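Local coordinates for protein lamina-associated polypeptide 2 isoforms alpha/zeta (Mus musculus, PDB 2V0X) that forms a dimer through its alpha-helical, coiled-coil dimerization domain and serves as a component of the nuclear lamina, at the interface of chains A and B. Sequence-based numbering; all coordinates share one arbitrary frame. Chains: chain A/B, Lamina-associated polypeptide 2 isoforms alpha/zeta.

Contact 1: the interface of chains A and B. Residues chain A 141-143, 145-146; chain B 7, 9, 152, 156, 159.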
loop_
_atom_site.group_PDB
_atom_site.type_symbol
_atom_site.label_atom_id
_atom_site.label_comp_id
_atom_site.label_asym_id
_atom_site.label_seq_id
_atom_site.Cartn_x
_atom_site.Cartn_y
_atom_site.Cartn_z
ATOM N N ALA A 141 -25.015 21.267 -3.434
ATOM C CA ALA A 141 -24.792 22.660 -3.056
ATOM C C ALA A 141 -24.793 23.563 -4.291
ATOM O O ALA A 141 -25.310 24.688 -4.253
ATOM C CB ALA A 141 -23.480 22.797 -2.312
ATOM N N ALA A 142 -24.195 23.085 -5.375
ATOM C CA ALA A 142 -24.150 23.859 -6.610
ATOM C C ALA A 142 -25.583 24.160 -7.065
ATOM O O ALA A 142 -25.904 25.294 -7.432
ATOM C CB ALA A 142 -23.402 23.085 -7.699
ATOM N N GLN A 143 -26.437 23.141 -7.003
ATOM C CA GLN A 143 -27.838 23.252 -7.402
ATOM C C GLN A 143 -28.604 24.239 -6.539
ATOM O O GLN A 143 -29.519 24.904 -7.015
ATOM C CB GLN A 143 -28.524 21.884 -7.348
ATOM C CG GLN A 143 -28.027 20.891 -8.393
ATOM C CD GLN A 143 -28.610 19.497 -8.213
ATOM O OE1 GLN A 143 -29.775 19.250 -8.520
ATOM N NE2 GLN A 143 -27.794 18.578 -7.716
ATOM N N ILE A 145 -27.139 26.879 -4.730
ATOM C CA ILE A 145 -26.570 28.194 -5.011
ATOM C C ILE A 145 -27.113 28.765 -6.320
ATOM O O ILE A 145 -27.339 29.971 -6.431
ATOM C CB ILE A 145 -25.020 28.122 -5.073
ATOM C CG1 ILE A 145 -24.452 27.983 -3.658
ATOM C CG2 ILE A 145 -24.433 29.346 -5.780
ATOM C CD1 ILE A 145 -22.951 27.747 -3.617
ATOM N N ASN A 146 -27.338 27.890 -7.295
ATOM C CA ASN A 146 -27.839 28.304 -8.602
ATOM C C ASN A 146 -29.304 28.742 -8.566
ATOM O O ASN A 146 -29.664 29.761 -9.164
ATOM C CB ASN A 146 -27.635 27.187 -9.629
ATOM C CG ASN A 146 -27.747 27.680 -11.060
ATOM O OD1 ASN A 146 -28.604 27.228 -11.817
ATOM N ND2 ASN A 146 -26.859 28.587 -11.447
ATOM N N HIS B 7 -25.252 25.139 -12.420
ATOM C CA HIS B 7 -25.181 23.975 -11.539
ATOM C C HIS B 7 -24.687 22.735 -12.284
ATOM O O HIS B 7 -24.546 21.658 -11.701
ATOM C CB HIS B 7 -26.547 23.702 -10.888
ATOM C CG HIS B 7 -27.634 23.360 -11.862
ATOM N ND1 HIS B 7 -28.223 22.115 -11.913
ATOM C CD2 HIS B 7 -28.244 24.101 -12.818
ATOM C CE1 HIS B 7 -29.146 22.102 -12.857
ATOM N NE2 HIS B 7 -29.179 23.296 -13.422
ATOM N N LEU B 9 -22.139 20.680 -13.243
ATOM C CA LEU B 9 -20.751 20.386 -12.899
ATOM C C LEU B 9 -20.249 19.235 -13.758
ATOM O O LEU B 9 -20.992 18.292 -14.043
ATOM C CB LEU B 9 -20.620 20.038 -11.415
ATOM C CG LEU B 9 -21.057 21.115 -10.416
ATOM C CD1 LEU B 9 -20.704 20.679 -9.009
ATOM C CD2 LEU B 9 -20.394 22.442 -10.738
ATOM N N ALA B 152 -22.944 34.221 -7.426
ATOM C CA ALA B 152 -23.273 32.827 -7.695
ATOM C C ALA B 152 -22.301 32.162 -8.664
ATOM O O ALA B 152 -21.749 31.106 -8.357
ATOM C CB ALA B 152 -24.699 32.722 -8.224
ATOM N N LEU B 156 -19.895 29.002 -8.092
ATOM C CA LEU B 156 -20.066 27.857 -8.979
ATOM C C LEU B 156 -18.758 27.414 -9.645
ATOM O O LEU B 156 -18.549 26.219 -9.872
ATOM C CB LEU B 156 -21.111 28.160 -10.052
ATOM C CG LEU B 156 -22.564 27.976 -9.617
ATOM C CD1 LEU B 156 -23.478 28.818 -10.498
ATOM C CD2 LEU B 156 -22.937 26.497 -9.684
ATOM N N LEU B 159 -16.757 25.732 -6.946
ATOM C CA LEU B 159 -17.352 24.435 -6.697
ATOM C C LEU B 159 -17.118 23.480 -7.852
ATOM O O LEU B 159 -17.092 22.268 -7.661
ATOM C CB LEU B 159 -18.855 24.559 -6.432
ATOM C CG LEU B 159 -19.325 25.196 -5.112
ATOM C CD1 LEU B 159 -20.843 25.099 -5.044
ATOM C CD2 LEU B 159 -18.693 24.504 -3.894
#
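A:Asn146 carries CG anti to its backbone N (chi1 -163°), which turns its amide toward chain B, while B:His7 holds CG in the crowded position between backbone N and carbonyl carbon (chi1 63°), laying its imidazole beside the end of helix 100-146. This is one end of the helical, coiled-coil dimer interface of the LAP2alpha dimerization domain, where the last turns of that helix in chain A pack against the start of helix 152-196 and an N-terminal loop of chain B. The side chains of A:Asn146 and B:His7 cross at about a right angle, yet the amide and imidazole planes are only 33° apart, with OD1 of A:Asn146 3.3 Å from the ring carbon CD2 of B:His7. At its other tip, ND2 lies 3.5 Å from the B:Leu156 methyl CD1, so the amide sits between a histidine and a leucine. No polar pair bonds across the patch; the contact is van der Waals packing. Aliphatic contacts lie alongside. A:Ile145 and B:Leu159 reach toward each other tip to tip, CD1 to CD1 at 3.7 Å, both first torsions placing the chain beside the backbone N. The A:Ala142 methyl CB lies 3.8 Å from CD1 of B:Leu9 and 4.0 Å from CD2 of B:Leu156. B:His7 CB rests 3.7 Å from the CA of A:Gln143, whose side chain, extended beyond CG, crosses that of B:His7 obliquely.

Contact 2: the interface of chains A and B. Residues chain A 74-78, 107, 111, 114; chain B 187-188, 191, 195, 214, 217-219.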
loop_
_atom_site.group_PDB
_atom_site.type_symbol
_atom_site.label_atom_id
_atom_site.label_comp_id
_atom_site.label_asym_id
_atom_site.label_seq_id
_atom_site.Cartn_x
_atom_site.Cartn_y
_atom_site.Cartn_z
ATOM N N VAL A 74 -4.666 -12.272 5.953
ATOM C CA VAL A 74 -3.457 -12.911 5.477
ATOM C C VAL A 74 -3.874 -14.343 5.115
ATOM O O VAL A 74 -4.404 -15.075 5.957
ATOM C CB VAL A 74 -2.387 -12.903 6.598
ATOM C CG1 VAL A 74 -1.139 -13.658 6.159
ATOM C CG2 VAL A 74 -2.045 -11.468 6.958
ATOM N N PRO A 75 -3.685 -14.738 3.849
ATOM C CA PRO A 75 -4.080 -16.095 3.455
ATOM C C PRO A 75 -3.286 -17.183 4.184
ATOM O O PRO A 75 -2.078 -17.064 4.405
ATOM C CB PRO A 75 -3.853 -16.099 1.950
ATOM C CG PRO A 75 -2.680 -15.186 1.792
ATOM C CD PRO A 75 -2.983 -14.052 2.755
ATOM N N LYS A 76 -4.004 -18.220 4.585
ATOM C CA LYS A 76 -3.419 -19.327 5.312
ATOM C C LYS A 76 -2.815 -20.377 4.388
ATOM O O LYS A 76 -3.184 -20.497 3.211
ATOM C CB LYS A 76 -4.489 -19.966 6.198
ATOM C CG LYS A 76 -5.126 -18.998 7.184
ATOM C CD LYS A 76 -6.382 -19.596 7.788
ATOM C CE LYS A 76 -6.950 -18.706 8.884
ATOM N NZ LYS A 76 -6.002 -18.561 10.024
ATOM N N VAL A 77 -1.882 -21.143 4.931
ATOM C CA VAL A 77 -1.256 -22.207 4.159
ATOM C C VAL A 77 -2.251 -23.375 4.205
ATOM O O VAL A 77 -2.576 -23.872 5.275
ATOM C CB VAL A 77 0.125 -22.617 4.757
ATOM C CG1 VAL A 77 0.782 -23.706 3.895
ATOM C CG2 VAL A 77 1.031 -21.407 4.848
ATOM N N ASP A 78 -2.772 -23.755 3.047
ATOM C CA ASP A 78 -3.741 -24.844 2.947
ATOM C C ASP A 78 -3.307 -26.088 3.716
ATOM O O ASP A 78 -2.141 -26.504 3.638
ATOM C CB ASP A 78 -3.949 -25.222 1.484
ATOM C CG ASP A 78 -4.338 -24.044 0.634
ATOM O OD1 ASP A 78 -5.479 -24.037 0.129
ATOM O OD2 ASP A 78 -3.503 -23.129 0.478
ATOM N N ASP A 107 8.679 -15.691 6.279
ATOM C CA ASP A 107 7.225 -15.830 6.276
ATOM C C ASP A 107 6.589 -14.648 6.999
ATOM O O ASP A 107 5.612 -14.086 6.539
ATOM C CB ASP A 107 6.775 -17.122 6.959
ATOM C CG ASP A 107 5.301 -17.402 6.734
ATOM O OD1 ASP A 107 4.850 -17.350 5.561
ATOM O OD2 ASP A 107 4.588 -17.653 7.731
ATOM N N CYS A 111 4.092 -11.929 5.447
ATOM C CA CYS A 111 2.771 -11.827 6.065
ATOM C C CYS A 111 2.465 -10.370 6.434
ATOM O O CYS A 111 1.395 -9.858 6.123
ATOM C CB CYS A 111 2.688 -12.749 7.295
ATOM S SG CYS A 111 2.396 -14.501 6.848
ATOM N N TYR A 114 1.768 -8.272 3.364
ATOM C CA TYR A 114 0.388 -8.507 2.940
ATOM C C TYR A 114 -0.573 -7.739 3.864
ATOM O O TYR A 114 -1.488 -7.082 3.404
ATOM C CB TYR A 114 0.048 -10.014 3.001
ATOM C CG TYR A 114 -1.293 -10.392 2.376
ATOM C CD1 TYR A 114 -1.348 -10.992 1.119
ATOM C CD2 TYR A 114 -2.507 -10.120 3.029
ATOM C CE1 TYR A 114 -2.576 -11.309 0.518
ATOM C CE2 TYR A 114 -3.751 -10.433 2.429
ATOM C CZ TYR A 114 -3.770 -11.021 1.180
ATOM O OH TYR A 114 -4.965 -11.312 0.555
ATOM N N SER B 187 3.282 -10.690 -2.223
ATOM C CA SER B 187 3.512 -11.310 -0.930
ATOM C C SER B 187 3.119 -12.798 -1.020
ATOM O O SER B 187 3.871 -13.679 -0.608
ATOM C CB SER B 187 2.672 -10.611 0.142
ATOM O OG SER B 187 2.523 -11.435 1.291
ATOM N N THR B 188 1.951 -13.053 -1.603
ATOM C CA THR B 188 1.426 -14.397 -1.776
ATOM C C THR B 188 2.343 -15.241 -2.674
ATOM O O THR B 188 2.588 -16.399 -2.380
ATOM C CB THR B 188 -0.015 -14.325 -2.323
ATOM O OG1 THR B 188 -0.817 -13.592 -1.382
ATOM C CG2 THR B 188 -0.617 -15.707 -2.540
ATOM N N ARG B 191 5.353 -16.297 -0.661
ATOM C CA ARG B 191 4.995 -17.348 0.288
ATOM C C ARG B 191 4.690 -18.690 -0.362
ATOM O O ARG B 191 4.896 -19.729 0.263
ATOM C CB ARG B 191 3.850 -16.900 1.221
ATOM C CG ARG B 191 4.245 -15.743 2.154
ATOM C CD ARG B 191 3.069 -15.244 2.994
ATOM N NE ARG B 191 2.608 -16.232 3.967
ATOM C CZ ARG B 191 1.342 -16.611 4.115
ATOM N NH1 ARG B 191 0.396 -16.093 3.345
ATOM N NH2 ARG B 191 1.013 -17.478 5.067
ATOM N N TRP B 195 6.606 -21.924 1.031
ATOM C CA TRP B 195 5.920 -23.083 1.588
ATOM C C TRP B 195 5.992 -24.364 0.757
ATOM O O TRP B 195 5.847 -25.455 1.306
ATOM C CB TRP B 195 4.469 -22.744 1.956
ATOM C CG TRP B 195 4.411 -21.937 3.195
ATOM C CD1 TRP B 195 4.384 -20.566 3.283
ATOM C CD2 TRP B 195 4.493 -22.423 4.545
ATOM N NE1 TRP B 195 4.461 -20.178 4.595
ATOM C CE2 TRP B 195 4.528 -21.292 5.392
ATOM C CE3 TRP B 195 4.547 -23.699 5.116
ATOM C CZ2 TRP B 195 4.618 -21.397 6.785
ATOM C CZ3 TRP B 195 4.636 -23.811 6.502
ATOM C CH2 TRP B 195 4.670 -22.665 7.326
ATOM N N PHE B 214 -4.677 -16.257 -7.718
ATOM C CA PHE B 214 -4.833 -16.162 -6.275
ATOM C C PHE B 214 -6.267 -15.731 -6.031
ATOM O O PHE B 214 -6.752 -14.791 -6.662
ATOM C CB PHE B 214 -3.889 -15.126 -5.688
ATOM C CG PHE B 214 -4.095 -14.898 -4.216
ATOM C CD1 PHE B 214 -4.154 -15.970 -3.336
ATOM C CD2 PHE B 214 -4.183 -13.610 -3.707
ATOM C CE1 PHE B 214 -4.290 -15.767 -1.973
ATOM C CE2 PHE B 214 -4.320 -13.388 -2.343
ATOM C CZ PHE B 214 -4.372 -14.462 -1.473
ATOM N N GLY B 217 -8.115 -15.929 0.984
ATOM C CA GLY B 217 -8.499 -17.016 1.871
ATOM C C GLY B 217 -7.316 -17.911 2.192
ATOM O O GLY B 217 -6.851 -17.957 3.340
ATOM N N THR B 218 -6.861 -18.666 1.197
ATOM C CA THR B 218 -5.701 -19.530 1.380
ATOM C C THR B 218 -4.677 -19.302 0.252
ATOM O O THR B 218 -5.026 -18.887 -0.854
ATOM C CB THR B 218 -6.073 -21.036 1.451
ATOM O OG1 THR B 218 -6.615 -21.460 0.201
ATOM C CG2 THR B 218 -7.071 -21.302 2.569
ATOM N N LEU B 219 -3.424 -19.624 0.538
ATOM C CA LEU B 219 -2.324 -19.447 -0.411
ATOM C C LEU B 219 -2.581 -20.149 -1.749
ATOM O O LEU B 219 -2.308 -19.599 -2.815
ATOM C CB LEU B 219 -1.048 -19.984 0.236
ATOM C CG LEU B 219 0.279 -19.226 0.230
ATOM C CD1 LEU B 219 0.089 -17.765 0.602
ATOM C CD2 LEU B 219 1.222 -19.935 1.203
HETATM O O HOH W 1 2.291 -18.420 7.211
HETATM O O HOH W 2 -6.789 -13.521 1.703
#
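Charge and hydrogen bonding centre on B:Arg191 of helix 152-196, in a mixed helix-and-loop patch of the coiled-coil dimer. Its chain bends at chi3 (67°), pointing the guanidinium at chain A. NH1 and NH2 grip the carbonyl oxygen A:Pro75 O end-on, NH1 at 2.9 Å on an in-plane lone pair and NH2 more nearly along the C=O axis. On the other edge, NE forms a salt bridge to the carboxylate oxygen OD1 of A:Asp107 at 3.0 Å, almost straight (171° at H). The same OD1 takes the indole N-H of B:Trp195, NE1, also at 3.0 Å, the carboxylate and ring planes standing 79° apart; both donors meet it from above the carboxylate plane. Two donors on one oxygen, one from a cationic group, would favour the ionised acid. A water joins A:Asp107 OD2 to B:Arg191 NH2, and a second water links the A:Tyr114 hydroxyl to B:Gly217 N. A:Cys111 SG lies over one guanidinium face toward its rim.

Backbone pairing adds a parallel beta bridge between A:Lys76 and B:Thr218: A:Lys76 N donates to B:Gly217 O, and B:Leu219 N donates to A:Lys76 O at 2.8 Å. A:Lys76 is poorly ordered, and these bonds use its main chain. Beside them, the B:Thr218 hydroxyl OG1 donates to A:Asp78 OD1 at 2.8 Å.

Apolar and aromatic contacts fill in around these bonds. A:Val77 sets CG2 over the indole face of B:Trp195, 3.5 Å from the five-membered ring centroid. A:Pro75 CG meets B:Phe214 CZ at 3.7 Å; within chain A, A:Pro75 CD lies over the centre of the A:Tyr114 ring. The A:Tyr114 hydroxyl sits at the B:Phe214 ring edge.

Together these bonds fasten a loop of each chain to the partner's helix and C-terminal segment, adding directional contacts to the helical dimer.

The centres of the C-alpha atoms of contacts 1 and 2 are about 49 Å apart, along the same long helices: in both, helix 100-146 of chain A meets helix 152-196 of chain B. Contact 1 uses the C-terminal end of the former and the N-terminal end of the latter; contact 2 uses the opposite ends, as expected for helices running antiparallel. No residue is common to both. One patch is purely packed, the other richly hydrogen-bonded, and each has its twin with the chains exchanged. The dimer is thus joined at widely separated points, which probably helps fix the register of the helices.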